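Local coordinates for protein xylooligosaccharide oxidase (Myceliophthora thermophila, PDB 5L6G) that oxidises the C1 hydroxyl of xylooligosaccharides and related sugars to lactones with a bicovalently bound FAD, reducing molecular oxygen to hydrogen peroxide, at residues Y363-I377 with Y421-V433. Residues are numbered along the deposited sequence; the frame is centred on the assembly and turned at random.
With XYS (alpha-D-xylopyranose), chain K; XYP (beta-D-xylopyranose), chain I; XYP (beta-D-xylopyranose), chain H.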
ATOM      1  N   TYR A 363     -25.556   6.941   0.570  1.00 13.88           N
ATOM      2  CA  TYR A 363     -25.146   5.555   0.402  1.00 13.18           C
ATOM      3  C   TYR A 363     -24.672   4.966   1.741  1.00 13.14           C
ATOM      4  O   TYR A 363     -24.962   3.822   2.072  1.00 12.63           O
ATOM      5  CB  TYR A 363     -24.040   5.457  -0.631  1.00 12.56           C
ATOM      6  CG  TYR A 363     -23.930   4.066  -1.187  1.00 12.11           C
ATOM      7  CD1 TYR A 363     -24.678   3.689  -2.287  1.00 12.41           C
ATOM      8  CD2 TYR A 363     -23.100   3.119  -0.590  1.00 11.68           C
ATOM      9  CE1 TYR A 363     -24.594   2.404  -2.807  1.00 12.35           C
ATOM     10  CE2 TYR A 363     -23.005   1.830  -1.099  1.00 11.67           C
ATOM     11  CZ  TYR A 363     -23.761   1.475  -2.211  1.00 11.92           C
ATOM     12  OH  TYR A 363     -23.656   0.204  -2.747  1.00 12.04           O
ATOM     13  N   TRP A 364     -23.917   5.774   2.483  1.00 13.14           N
ATOM     14  CA  TRP A 364     -23.350   5.367   3.766  1.00 13.67           C
ATOM     15  C   TRP A 364     -24.465   4.990   4.714  1.00 14.23           C
ATOM     16  O   TRP A 364     -24.486   3.888   5.266  1.00 14.46           O
ATOM     17  CB  TRP A 364     -22.539   6.528   4.345  1.00 13.77           C
ATOM     18  CG  TRP A 364     -21.662   6.238   5.534  1.00 14.44           C
ATOM     19  CD1 TRP A 364     -21.925   5.430   6.612  1.00 15.04           C
ATOM     20  CD2 TRP A 364     -20.407   6.848   5.796  1.00 14.52           C
ATOM     21  NE1 TRP A 364     -20.876   5.474   7.506  1.00 15.05           N
ATOM     22  CE2 TRP A 364     -19.939   6.345   7.034  1.00 14.77           C
ATOM     23  CE3 TRP A 364     -19.613   7.763   5.093  1.00 14.51           C
ATOM     24  CZ2 TRP A 364     -18.707   6.724   7.576  1.00 14.70           C
ATOM     25  CZ3 TRP A 364     -18.392   8.138   5.631  1.00 14.54           C
ATOM     26  CH2 TRP A 364     -17.956   7.622   6.871  1.00 14.54           C
ATOM     27  N   ILE A 365     -25.426   5.896   4.852  1.00 14.63           N
ATOM     28  CA  ILE A 365     -26.458   5.766   5.860  1.00 15.24           C
ATOM     29  C   ILE A 365     -27.505   4.741   5.458  1.00 15.97           C
ATOM     30  O   ILE A 365     -27.900   3.927   6.264  1.00 16.49           O
ATOM     31  CB  ILE A 365     -27.082   7.123   6.183  1.00 15.47           C
ATOM     32  CG1 ILE A 365     -26.011   8.067   6.721  1.00 15.26           C
ATOM     33  CG2 ILE A 365     -28.228   6.955   7.177  1.00 16.08           C
ATOM     34  CD1 ILE A 365     -25.277   7.560   7.949  1.00 15.27           C
ATOM     35  N   GLU A 366     -27.903   4.735   4.195  1.00 16.53           N
ATOM     36  CA  GLU A 366     -29.025   3.923   3.749  1.00 17.54           C
ATOM     37  C   GLU A 366     -28.638   2.577   3.204  1.00 16.69           C
ATOM     38  O   GLU A 366     -29.462   1.679   3.170  1.00 16.68           O
ATOM     39  CB  GLU A 366     -29.847   4.673   2.692  1.00 18.94           C
ATOM     40  CG  GLU A 366     -30.380   6.006   3.163  1.00 20.52           C
ATOM     41  CD  GLU A 366     -31.370   5.889   4.303  1.00 22.66           C
ATOM     42  OE1 GLU A 366     -31.951   4.798   4.529  1.00 25.26           O
ATOM     43  OE2 GLU A 366     -31.571   6.901   4.987  1.00 24.89           O
ATOM     44  N   THR A 367     -27.389   2.430   2.762  1.00 15.60           N
ATOM     45  CA  THR A 367     -26.938   1.166   2.209  1.00 15.15           C
ATOM     46  C   THR A 367     -25.845   0.554   3.078  1.00 14.34           C
ATOM     47  O   THR A 367     -26.043  -0.514   3.670  1.00 14.18           O
ATOM     48  CB  THR A 367     -26.502   1.335   0.736  1.00 15.16           C
ATOM     49  OG1 THR A 367     -27.635   1.793  -0.019  1.00 15.93           O
ATOM     50  CG2 THR A 367     -26.023   0.013   0.152  1.00 15.21           C
ATOM     51  N   ALA A 368     -24.701   1.239   3.177  1.00 13.73           N
ATOM     52  CA  ALA A 368     -23.546   0.675   3.904  1.00 13.24           C
ATOM     53  C   ALA A 368     -23.928   0.264   5.330  1.00 13.70           C
ATOM     54  O   ALA A 368     -23.686  -0.878   5.731  1.00 13.53           O
ATOM     55  CB  ALA A 368     -22.368   1.636   3.918  1.00 12.81           C
ATOM     56  N   ASN A 369     -24.596   1.144   6.059  1.00 13.90           N
ATOM     57  CA  ASN A 369     -24.967   0.822   7.440  1.00 14.79           C
ATOM     58  C   ASN A 369     -25.842  -0.419   7.594  1.00 15.66           C
ATOM     59  O   ASN A 369     -25.848  -1.039   8.646  1.00 16.07           O
ATOM     60  CB  ASN A 369     -25.628   2.017   8.104  1.00 15.09           C
ATOM     61  CG  ASN A 369     -24.627   3.022   8.616  1.00 14.90           C
ATOM     62  OD1 ASN A 369     -23.408   2.847   8.505  1.00 14.59           O
ATOM     63  ND2 ASN A 369     -25.149   4.109   9.178  1.00 15.19           N
ATOM     64  N   LYS A 370     -26.541  -0.802   6.529  1.00 16.37           N
ATOM     65  CA  LYS A 370     -27.429  -1.963   6.549  1.00 17.39           C
ATOM     66  C   LYS A 370     -26.788  -3.246   6.073  1.00 17.08           C
ATOM     67  O   LYS A 370     -27.387  -4.318   6.222  1.00 17.74           O
ATOM     68  CB  LYS A 370     -28.654  -1.695   5.684  1.00 18.34           C
ATOM     69  CG  LYS A 370     -29.319  -0.358   5.941  1.00 19.12           C
ATOM     70  CD  LYS A 370     -29.633  -0.126   7.404  1.00 20.18           C
ATOM     71  CE  LYS A 370     -30.351   1.203   7.608  1.00 20.74           C
ATOM     72  NZ  LYS A 370     -30.796   1.343   9.019  1.00 21.37           N
ATOM     73  N   VAL A 371     -25.582  -3.164   5.516  1.00 15.95           N
ATOM     74  CA  VAL A 371     -24.905  -4.348   5.015  1.00 15.95           C
ATOM     75  C   VAL A 371     -24.505  -5.248   6.178  1.00 16.23           C
ATOM     76  O   VAL A 371     -23.860  -4.790   7.136  1.00 16.03           O
ATOM     77  CB  VAL A 371     -23.641  -3.991   4.212  1.00 15.04           C
ATOM     78  CG1 VAL A 371     -22.874  -5.251   3.865  1.00 14.80           C
ATOM     79  CG2 VAL A 371     -24.002  -3.197   2.969  1.00 14.71           C
ATOM     80  N   ARG A 372     -24.870  -6.519   6.083  1.00 16.61           N
ATOM     81  CA  ARG A 372     -24.757  -7.432   7.225  1.00 17.54           C
ATOM     82  C   ARG A 372     -23.411  -8.169   7.235  1.00 17.01           C
ATOM     83  O   ARG A 372     -23.333  -9.360   7.553  1.00 17.60           O
ATOM     84  CB  ARG A 372     -25.950  -8.394   7.264  1.00 18.93           C
ATOM     85  CG  ARG A 372     -27.272  -7.661   7.404  1.00 19.97           C
ATOM     86  CD  ARG A 372     -28.478  -8.555   7.197  1.00 21.65           C
ATOM     87  NE  ARG A 372     -29.678  -7.736   7.124  1.00 23.11           N
ATOM     88  CZ  ARG A 372     -30.620  -7.628   8.064  1.00 25.17           C
ATOM     89  NH1 ARG A 372     -30.556  -8.313   9.218  1.00 26.15           N
ATOM     90  NH2 ARG A 372     -31.651  -6.812   7.843  1.00 26.14           N
ATOM     91  N   ARG A 373     -22.359  -7.418   6.927  1.00 15.87           N
ATOM     92  CA  ARG A 373     -20.989  -7.886   6.991  1.00 15.36           C
ATOM     93  C   ARG A 373     -20.107  -6.821   7.618  1.00 14.89           C
ATOM     94  O   ARG A 373     -20.469  -5.647   7.662  1.00 14.79           O
ATOM     95  CB  ARG A 373     -20.471  -8.170   5.582  1.00 14.88           C
ATOM     96  CG  ARG A 373     -21.239  -9.255   4.861  1.00 15.17           C
ATOM     97  CD  ARG A 373     -20.549  -9.580   3.544  1.00 14.90           C
ATOM     98  NE  ARG A 373     -20.534  -8.457   2.603  1.00 14.38           N
ATOM     99  CZ  ARG A 373     -21.529  -8.131   1.779  1.00 14.87           C
ATOM    100  NH1 ARG A 373     -22.695  -8.809   1.792  1.00 15.60           N
ATOM    101  NH2 ARG A 373     -21.388  -7.095   0.948  1.00 14.43           N
ATOM    102  N   SER A 374     -18.936  -7.238   8.076  1.00 14.54           N
ATOM    103  CA  SER A 374     -17.950  -6.330   8.666  1.00 14.34           C
ATOM    104  C   SER A 374     -17.227  -5.468   7.631  1.00 13.89           C
ATOM    105  O   SER A 374     -16.145  -5.837   7.128  1.00 15.44           O
ATOM    106  CB  SER A 374     -16.899  -7.128   9.437  1.00 14.15           C
ATOM    107  OG  SER A 374     -17.472  -7.850  10.493  1.00 14.34           O
ATOM    108  N   TRP A 375     -17.744  -4.278   7.389  1.00 13.34           N
ATOM    109  CA  TRP A 375     -17.137  -3.375   6.457  1.00 12.73           C
ATOM    110  C   TRP A 375     -16.551  -2.163   7.193  1.00 13.15           C
ATOM    111  O   TRP A 375     -16.932  -1.876   8.324  1.00 13.63           O
ATOM    112  CB  TRP A 375     -18.144  -2.942   5.402  1.00 12.36           C
ATOM    113  CG  TRP A 375     -19.267  -2.146   5.965  1.00 12.33           C
ATOM    114  CD1 TRP A 375     -20.467  -2.618   6.387  1.00 12.72           C
ATOM    115  CD2 TRP A 375     -19.280  -0.740   6.201  1.00 12.11           C
ATOM    116  NE1 TRP A 375     -21.235  -1.598   6.864  1.00 12.76           N
ATOM    117  CE2 TRP A 375     -20.524  -0.429   6.761  1.00 12.32           C
ATOM    118  CE3 TRP A 375     -18.354   0.293   5.988  1.00 11.61           C
ATOM    119  CZ2 TRP A 375     -20.881   0.876   7.102  1.00 12.26           C
ATOM    120  CZ3 TRP A 375     -18.692   1.559   6.327  1.00 11.55           C
ATOM    121  CH2 TRP A 375     -19.948   1.855   6.872  1.00 11.92           C
ATOM    122  N   TYR A 376     -15.583  -1.505   6.566  1.00 13.26           N
ATOM    123  CA  TYR A 376     -15.137  -0.188   7.030  1.00 13.78           C
ATOM    124  C   TYR A 376     -14.746   0.671   5.852  1.00 13.22           C
ATOM    125  O   TYR A 376     -14.525   0.166   4.742  1.00 13.07           O
ATOM    126  CB  TYR A 376     -13.985  -0.267   8.051  1.00 14.24           C
ATOM    127  CG  TYR A 376     -12.658  -0.831   7.557  1.00 14.53           C
ATOM    128  CD1 TYR A 376     -11.777  -0.045   6.799  1.00 14.83           C
ATOM    129  CD2 TYR A 376     -12.258  -2.122   7.892  1.00 15.17           C
ATOM    130  CE1 TYR A 376     -10.552  -0.546   6.364  1.00 15.09           C
ATOM    131  CE2 TYR A 376     -11.020  -2.622   7.464  1.00 15.60           C
ATOM    132  CZ  TYR A 376     -10.187  -1.820   6.694  1.00 15.31           C
ATOM    133  OH  TYR A 376      -8.965  -2.290   6.240  1.00 16.80           O
ATOM    134  N   ILE A 377     -14.696   1.974   6.104  1.00 12.96           N
ATOM    135  CA  ILE A 377     -14.146   2.934   5.168  1.00 12.61           C
ATOM    136  C   ILE A 377     -13.075   3.759   5.898  1.00 12.55           C
ATOM    137  O   ILE A 377     -13.267   4.197   7.038  1.00 12.81           O
ATOM    138  CB  ILE A 377     -15.232   3.851   4.552  1.00 12.79           C
ATOM    139  CG1 ILE A 377     -14.617   4.808   3.531  1.00 12.80           C
ATOM    140  CG2 ILE A 377     -15.974   4.649   5.609  1.00 13.19           C
ATOM    141  CD1 ILE A 377     -15.657   5.554   2.719  1.00 13.10           C
ATOM    142  N   TYR A 421     -17.280 -15.286   1.128  1.00 15.41           N
ATOM    143  CA  TYR A 421     -17.704 -13.986   0.653  1.00 14.46           C
ATOM    144  C   TYR A 421     -18.854 -14.226  -0.337  1.00 14.81           C
ATOM    145  O   TYR A 421     -18.742 -15.064  -1.223  1.00 14.92           O
ATOM    146  CB  TYR A 421     -16.557 -13.245  -0.007  1.00 13.62           C
ATOM    147  CG  TYR A 421     -16.950 -11.842  -0.339  1.00 13.04           C
ATOM    148  CD1 TYR A 421     -16.905 -10.847   0.624  1.00 12.87           C
ATOM    149  CD2 TYR A 421     -17.407 -11.520  -1.602  1.00 13.01           C
ATOM    150  CE1 TYR A 421     -17.296  -9.554   0.333  1.00 12.46           C
ATOM    151  CE2 TYR A 421     -17.795 -10.246  -1.914  1.00 12.67           C
ATOM    152  CZ  TYR A 421     -17.767  -9.271  -0.934  1.00 12.48           C
ATOM    153  OH  TYR A 421     -18.163  -8.019  -1.265  1.00 12.12           O
ATOM    154  N   PRO A 422     -19.972 -13.516  -0.166  1.00 14.71           N
ATOM    155  CA  PRO A 422     -21.125 -13.733  -1.057  1.00 15.11           C
ATOM    156  C   PRO A 422     -20.880 -13.173  -2.459  1.00 14.74           C
ATOM    157  O   PRO A 422     -20.308 -12.111  -2.605  1.00 14.05           O
ATOM    158  CB  PRO A 422     -22.234 -12.965  -0.369  1.00 15.27           C
ATOM    159  CG  PRO A 422     -21.519 -11.860   0.336  1.00 14.73           C
ATOM    160  CD  PRO A 422     -20.229 -12.445   0.809  1.00 14.52           C
ATOM    161  N   ASP A 423     -21.328 -13.885  -3.489  1.00 15.23           N
ATOM    162  CA  ASP A 423     -20.980 -13.500  -4.856  1.00 15.39           C
ATOM    163  C   ASP A 423     -21.727 -12.282  -5.366  1.00 15.60           C
ATOM    164  O   ASP A 423     -21.320 -11.675  -6.379  1.00 15.49           O
ATOM    165  CB  ASP A 423     -21.140 -14.707  -5.785  1.00 16.13           C
ATOM    166  CG  ASP A 423     -20.281 -15.845  -5.342  1.00 16.26           C
ATOM    167  OD1 ASP A 423     -19.063 -15.772  -5.570  1.00 15.89           O
ATOM    168  OD2 ASP A 423     -20.806 -16.767  -4.678  1.00 17.29           O
ATOM    169  N   ASP A 424     -22.783 -11.906  -4.652  1.00 15.66           N
ATOM    170  CA  ASP A 424     -23.497 -10.670  -4.915  1.00 15.95           C
ATOM    171  C   ASP A 424     -22.933  -9.501  -4.107  1.00 14.95           C
ATOM    172  O   ASP A 424     -23.439  -8.373  -4.215  1.00 15.12           O
ATOM    173  CB  ASP A 424     -24.968 -10.847  -4.565  1.00 17.04           C
ATOM    174  CG  ASP A 424     -25.195 -11.087  -3.080  1.00 17.49           C
ATOM    175  OD1 ASP A 424     -24.675 -12.058  -2.492  1.00 17.93           O
ATOM    176  OD2 ASP A 424     -25.899 -10.289  -2.484  1.00 18.60           O
ATOM    177  N   GLY A 425     -21.912  -9.763  -3.292  1.00 14.05           N
ATOM    178  CA  GLY A 425     -21.420  -8.771  -2.340  1.00 13.40           C
ATOM    179  C   GLY A 425     -20.753  -7.566  -2.960  1.00 12.70           C
ATOM    180  O   GLY A 425     -20.780  -6.474  -2.403  1.00 12.42           O
ATOM    181  N   PHE A 426     -20.139  -7.766  -4.109  1.00 12.36           N
ATOM    182  CA  PHE A 426     -19.324  -6.730  -4.740  1.00 12.02           C
ATOM    183  C   PHE A 426     -20.125  -5.475  -5.042  1.00 11.97           C
ATOM    184  O   PHE A 426     -19.571  -4.401  -5.068  1.00 11.73           O
ATOM    185  CB  PHE A 426     -18.675  -7.257  -6.015  1.00 12.15           C
ATOM    186  CG  PHE A 426     -17.983  -8.564  -5.818  1.00 12.23           C
ATOM    187  CD1 PHE A 426     -16.734  -8.604  -5.237  1.00 11.81           C
ATOM    188  CD2 PHE A 426     -18.614  -9.762  -6.158  1.00 12.75           C
ATOM    189  CE1 PHE A 426     -16.092  -9.800  -5.026  1.00 11.97           C
ATOM    190  CE2 PHE A 426     -17.980 -10.966  -5.946  1.00 12.89           C
ATOM    191  CZ  PHE A 426     -16.725 -10.989  -5.370  1.00 12.39           C
ATOM    192  N   ALA A 427     -21.422  -5.625  -5.284  1.00 12.34           N
ATOM    193  CA  ALA A 427     -22.280  -4.491  -5.625  1.00 12.53           C
ATOM    194  C   ALA A 427     -22.273  -3.439  -4.517  1.00 12.19           C
ATOM    195  O   ALA A 427     -22.485  -2.252  -4.779  1.00 12.06           O
ATOM    196  CB  ALA A 427     -23.689  -4.964  -5.893  1.00 13.18           C
ATOM    197  N   PHE A 428     -22.018  -3.863  -3.291  1.00 12.01           N
ATOM    198  CA  PHE A 428     -21.986  -2.912  -2.158  1.00 11.88           C
ATOM    199  C   PHE A 428     -20.869  -1.867  -2.342  1.00 11.20           C
ATOM    200  O   PHE A 428     -21.138  -0.683  -2.511  1.00 11.21           O
ATOM    201  CB  PHE A 428     -21.888  -3.660  -0.810  1.00 12.06           C
ATOM    202  CG  PHE A 428     -21.407  -2.808   0.337  1.00 11.96           C
ATOM    203  CD1 PHE A 428     -21.850  -1.499   0.488  1.00 12.04           C
ATOM    204  CD2 PHE A 428     -20.537  -3.326   1.289  1.00 11.87           C
ATOM    205  CE1 PHE A 428     -21.378  -0.705   1.539  1.00 11.85           C
ATOM    206  CE2 PHE A 428     -20.087  -2.541   2.345  1.00 11.81           C
ATOM    207  CZ  PHE A 428     -20.501  -1.233   2.463  1.00 11.74           C
ATOM    208  N   LEU A 429     -19.616  -2.274  -2.295  1.00 10.96           N
ATOM    209  CA  LEU A 429     -18.555  -1.299  -2.526  1.00 10.68           C
ATOM    210  C   LEU A 429     -18.598  -0.705  -3.921  1.00 10.71           C
ATOM    211  O   LEU A 429     -18.247   0.462  -4.092  1.00 10.53           O
ATOM    212  CB  LEU A 429     -17.180  -1.876  -2.231  1.00 10.52           C
ATOM    213  CG  LEU A 429     -16.987  -2.264  -0.769  1.00 10.57           C
ATOM    214  CD1 LEU A 429     -15.546  -2.690  -0.555  1.00 10.41           C
ATOM    215  CD2 LEU A 429     -17.386  -1.146   0.199  1.00 10.58           C
ATOM    216  N   ASP A 430     -19.032  -1.476  -4.923  1.00 11.05           N
ATOM    217  CA  ASP A 430     -19.110  -0.932  -6.283  1.00 11.37           C
ATOM    218  C   ASP A 430     -20.049   0.265  -6.348  1.00 11.55           C
ATOM    219  O   ASP A 430     -19.742   1.273  -7.009  1.00 11.74           O
ATOM    220  CB  ASP A 430     -19.544  -2.010  -7.302  1.00 11.81           C
ATOM    221  CG  ASP A 430     -18.436  -3.021  -7.588  1.00 11.89           C
ATOM    222  OD1 ASP A 430     -17.296  -2.787  -7.110  1.00 11.00           O
ATOM    223  OD2 ASP A 430     -18.708  -4.051  -8.273  1.00 12.55           O
ATOM    224  N   GLY A 431     -21.197   0.142  -5.687  1.00 11.99           N
ATOM    225  CA  GLY A 431     -22.193   1.183  -5.681  1.00 12.14           C
ATOM    226  C   GLY A 431     -21.683   2.400  -4.921  1.00 12.13           C
ATOM    227  O   GLY A 431     -21.954   3.540  -5.300  1.00 11.91           O
ATOM    228  N   TRP A 432     -20.931   2.154  -3.858  1.00 11.83           N
ATOM    229  CA  TRP A 432     -20.410   3.252  -3.055  1.00 12.05           C
ATOM    230  C   TRP A 432     -19.418   4.065  -3.874  1.00 12.19           C
ATOM    231  O   TRP A 432     -19.469   5.293  -3.875  1.00 12.54           O
ATOM    232  CB  TRP A 432     -19.726   2.742  -1.785  1.00 11.72           C
ATOM    233  CG  TRP A 432     -19.831   3.708  -0.652  1.00 11.75           C
ATOM    234  CD1 TRP A 432     -20.194   5.005  -0.722  1.00 11.97           C
ATOM    235  CD2 TRP A 432     -19.570   3.432   0.722  1.00 11.77           C
ATOM    236  NE1 TRP A 432     -20.204   5.571   0.542  1.00 12.23           N
ATOM    237  CE2 TRP A 432     -19.821   4.617   1.445  1.00 11.99           C
ATOM    238  CE3 TRP A 432     -19.172   2.293   1.416  1.00 11.68           C
ATOM    239  CZ2 TRP A 432     -19.680   4.693   2.827  1.00 12.17           C
ATOM    240  CZ3 TRP A 432     -19.021   2.374   2.789  1.00 12.06           C
ATOM    241  CH2 TRP A 432     -19.278   3.558   3.479  1.00 12.10           C
ATOM    242  N   VAL A 433     -18.541   3.381  -4.610  1.00 12.30           N
ATOM    243  CA  VAL A 433     -17.575   4.094  -5.436  1.00 12.62           C
ATOM    244  C   VAL A 433     -18.278   4.914  -6.532  1.00 13.41           C
ATOM    245  O   VAL A 433     -17.917   6.070  -6.779  1.00 13.02           O
ATOM    246  CB  VAL A 433     -16.496   3.147  -6.000  1.00 12.26           C
ATOM    247  CG1 VAL A 433     -15.682   3.830  -7.070  1.00 12.31           C
ATOM    248  CG2 VAL A 433     -15.581   2.707  -4.874  1.00 11.97           C
TER
HETATM  249  C1  XYS K 512     -25.996  -0.108  12.708  1.00 25.95           C
HETATM  250  C2  XYS K 512     -26.372   0.669  11.452  1.00 25.60           C
HETATM  251  C3  XYS K 512     -27.890   0.733  11.281  1.00 24.73           C
HETATM  252  C4  XYS K 512     -28.386  -0.708  11.233  1.00 24.46           C
HETATM  253  C5  XYS K 512     -28.057  -1.363  12.562  1.00 25.25           C
HETATM  254  O1  XYS K 512     -26.391   0.664  13.831  1.00 25.45           O
HETATM  255  O2  XYS K 512     -25.823   1.982  11.521  1.00 26.79           O
HETATM  256  O3  XYS K 512     -28.253   1.462  10.095  1.00 22.92           O
HETATM  257  O4  XYS K 512     -29.789  -0.765  10.991  1.00 24.32           O
HETATM  258  O5  XYS K 512     -26.635  -1.399  12.748  1.00 25.55           O
HETATM  259  O1  XYP I 510     -12.385 -11.411  -7.510  1.00 19.29           O
HETATM  260  C1  XYP I 510     -13.110 -10.471  -8.269  1.00 19.46           C
HETATM  261  C2  XYP I 510     -14.400 -11.129  -8.760  1.00 19.79           C
HETATM  262  C3  XYP I 510     -15.207 -10.101  -9.514  1.00 19.07           C
HETATM  263  C4  XYP I 510     -15.481  -8.934  -8.587  1.00 18.50           C
HETATM  264  C5  XYP I 510     -14.184  -8.369  -8.052  1.00 18.83           C
HETATM  265  O2  XYP I 510     -14.130 -12.268  -9.600  1.00 20.76           O
HETATM  266  O3  XYP I 510     -16.457 -10.644  -9.933  1.00 18.30           O
HETATM  267  O4  XYP I 510     -16.208  -7.955  -9.323  1.00 18.43           O
HETATM  268  O5  XYP I 510     -13.419  -9.390  -7.407  1.00 20.41           O
HETATM  269  O1  XYP H 509      -4.989   1.393   5.470  1.00 35.63           O
HETATM  270  C1  XYP H 509      -4.826   0.200   6.234  1.00 32.88           C
HETATM  271  C2  XYP H 509      -5.150   0.496   7.697  1.00 32.75           C
HETATM  272  C3  XYP H 509      -5.188  -0.784   8.523  1.00 33.05           C
HETATM  273  C4  XYP H 509      -6.117  -1.804   7.871  1.00 32.92           C
HETATM  274  C5  XYP H 509      -5.741  -2.023   6.400  1.00 32.40           C
HETATM  275  O2  XYP H 509      -4.139   1.368   8.202  1.00 27.57           O
HETATM  276  O3  XYP H 509      -5.548  -0.498   9.886  1.00 34.47           O
HETATM  277  O4  XYP H 509      -5.996  -3.068   8.534  1.00 31.47           O
HETATM  278  O5  XYP H 509      -5.678  -0.792   5.685  1.00 34.32           O
HETATM  279  O   HOH W   1     -24.828  -9.169  -0.225  1.00 32.46           O
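W432 and F428, one turn apart on helix 426-437, push their rings into the angle between helix 354-368 and strand 374-381, building an aromatic cluster with Y363, W364 and W375. The Y363 ring lies on W432 as an offset stack, planes 30° apart, with CD2 only 3.3 Å from W432 CG. With CG anti to the backbone N (chi1 -160°), Y363 reaches along the partner helix past G431, and its OH donates to F428 O at 2.7 Å, in the carbonyl plane and on a lone pair; that oxygen also accepts from W432 N. The far rim of W432 meets W364 edge-to-face through CZ2 and W375 offset edge-to-face through CH2. A368 CB sits over the six-membered ring of W432 on the face that Y363 covers, and I377 CD1 lies over the other. F428 turns its edge to the face of W375, and V371 CG2 stands over the F428 ring, 3.6 Å from its centre. P422 CG lies over a face of the R373 guanidinium, whose NH1 reaches D424 OD2 through a water while NE forms a salt bridge with D415. Segments 363-368 and 426-433 run nearly antiparallel (164°) on the eight-stranded antiparallel sheet, where L413 of strand 409-417, next to strand 374-381, also touches W432.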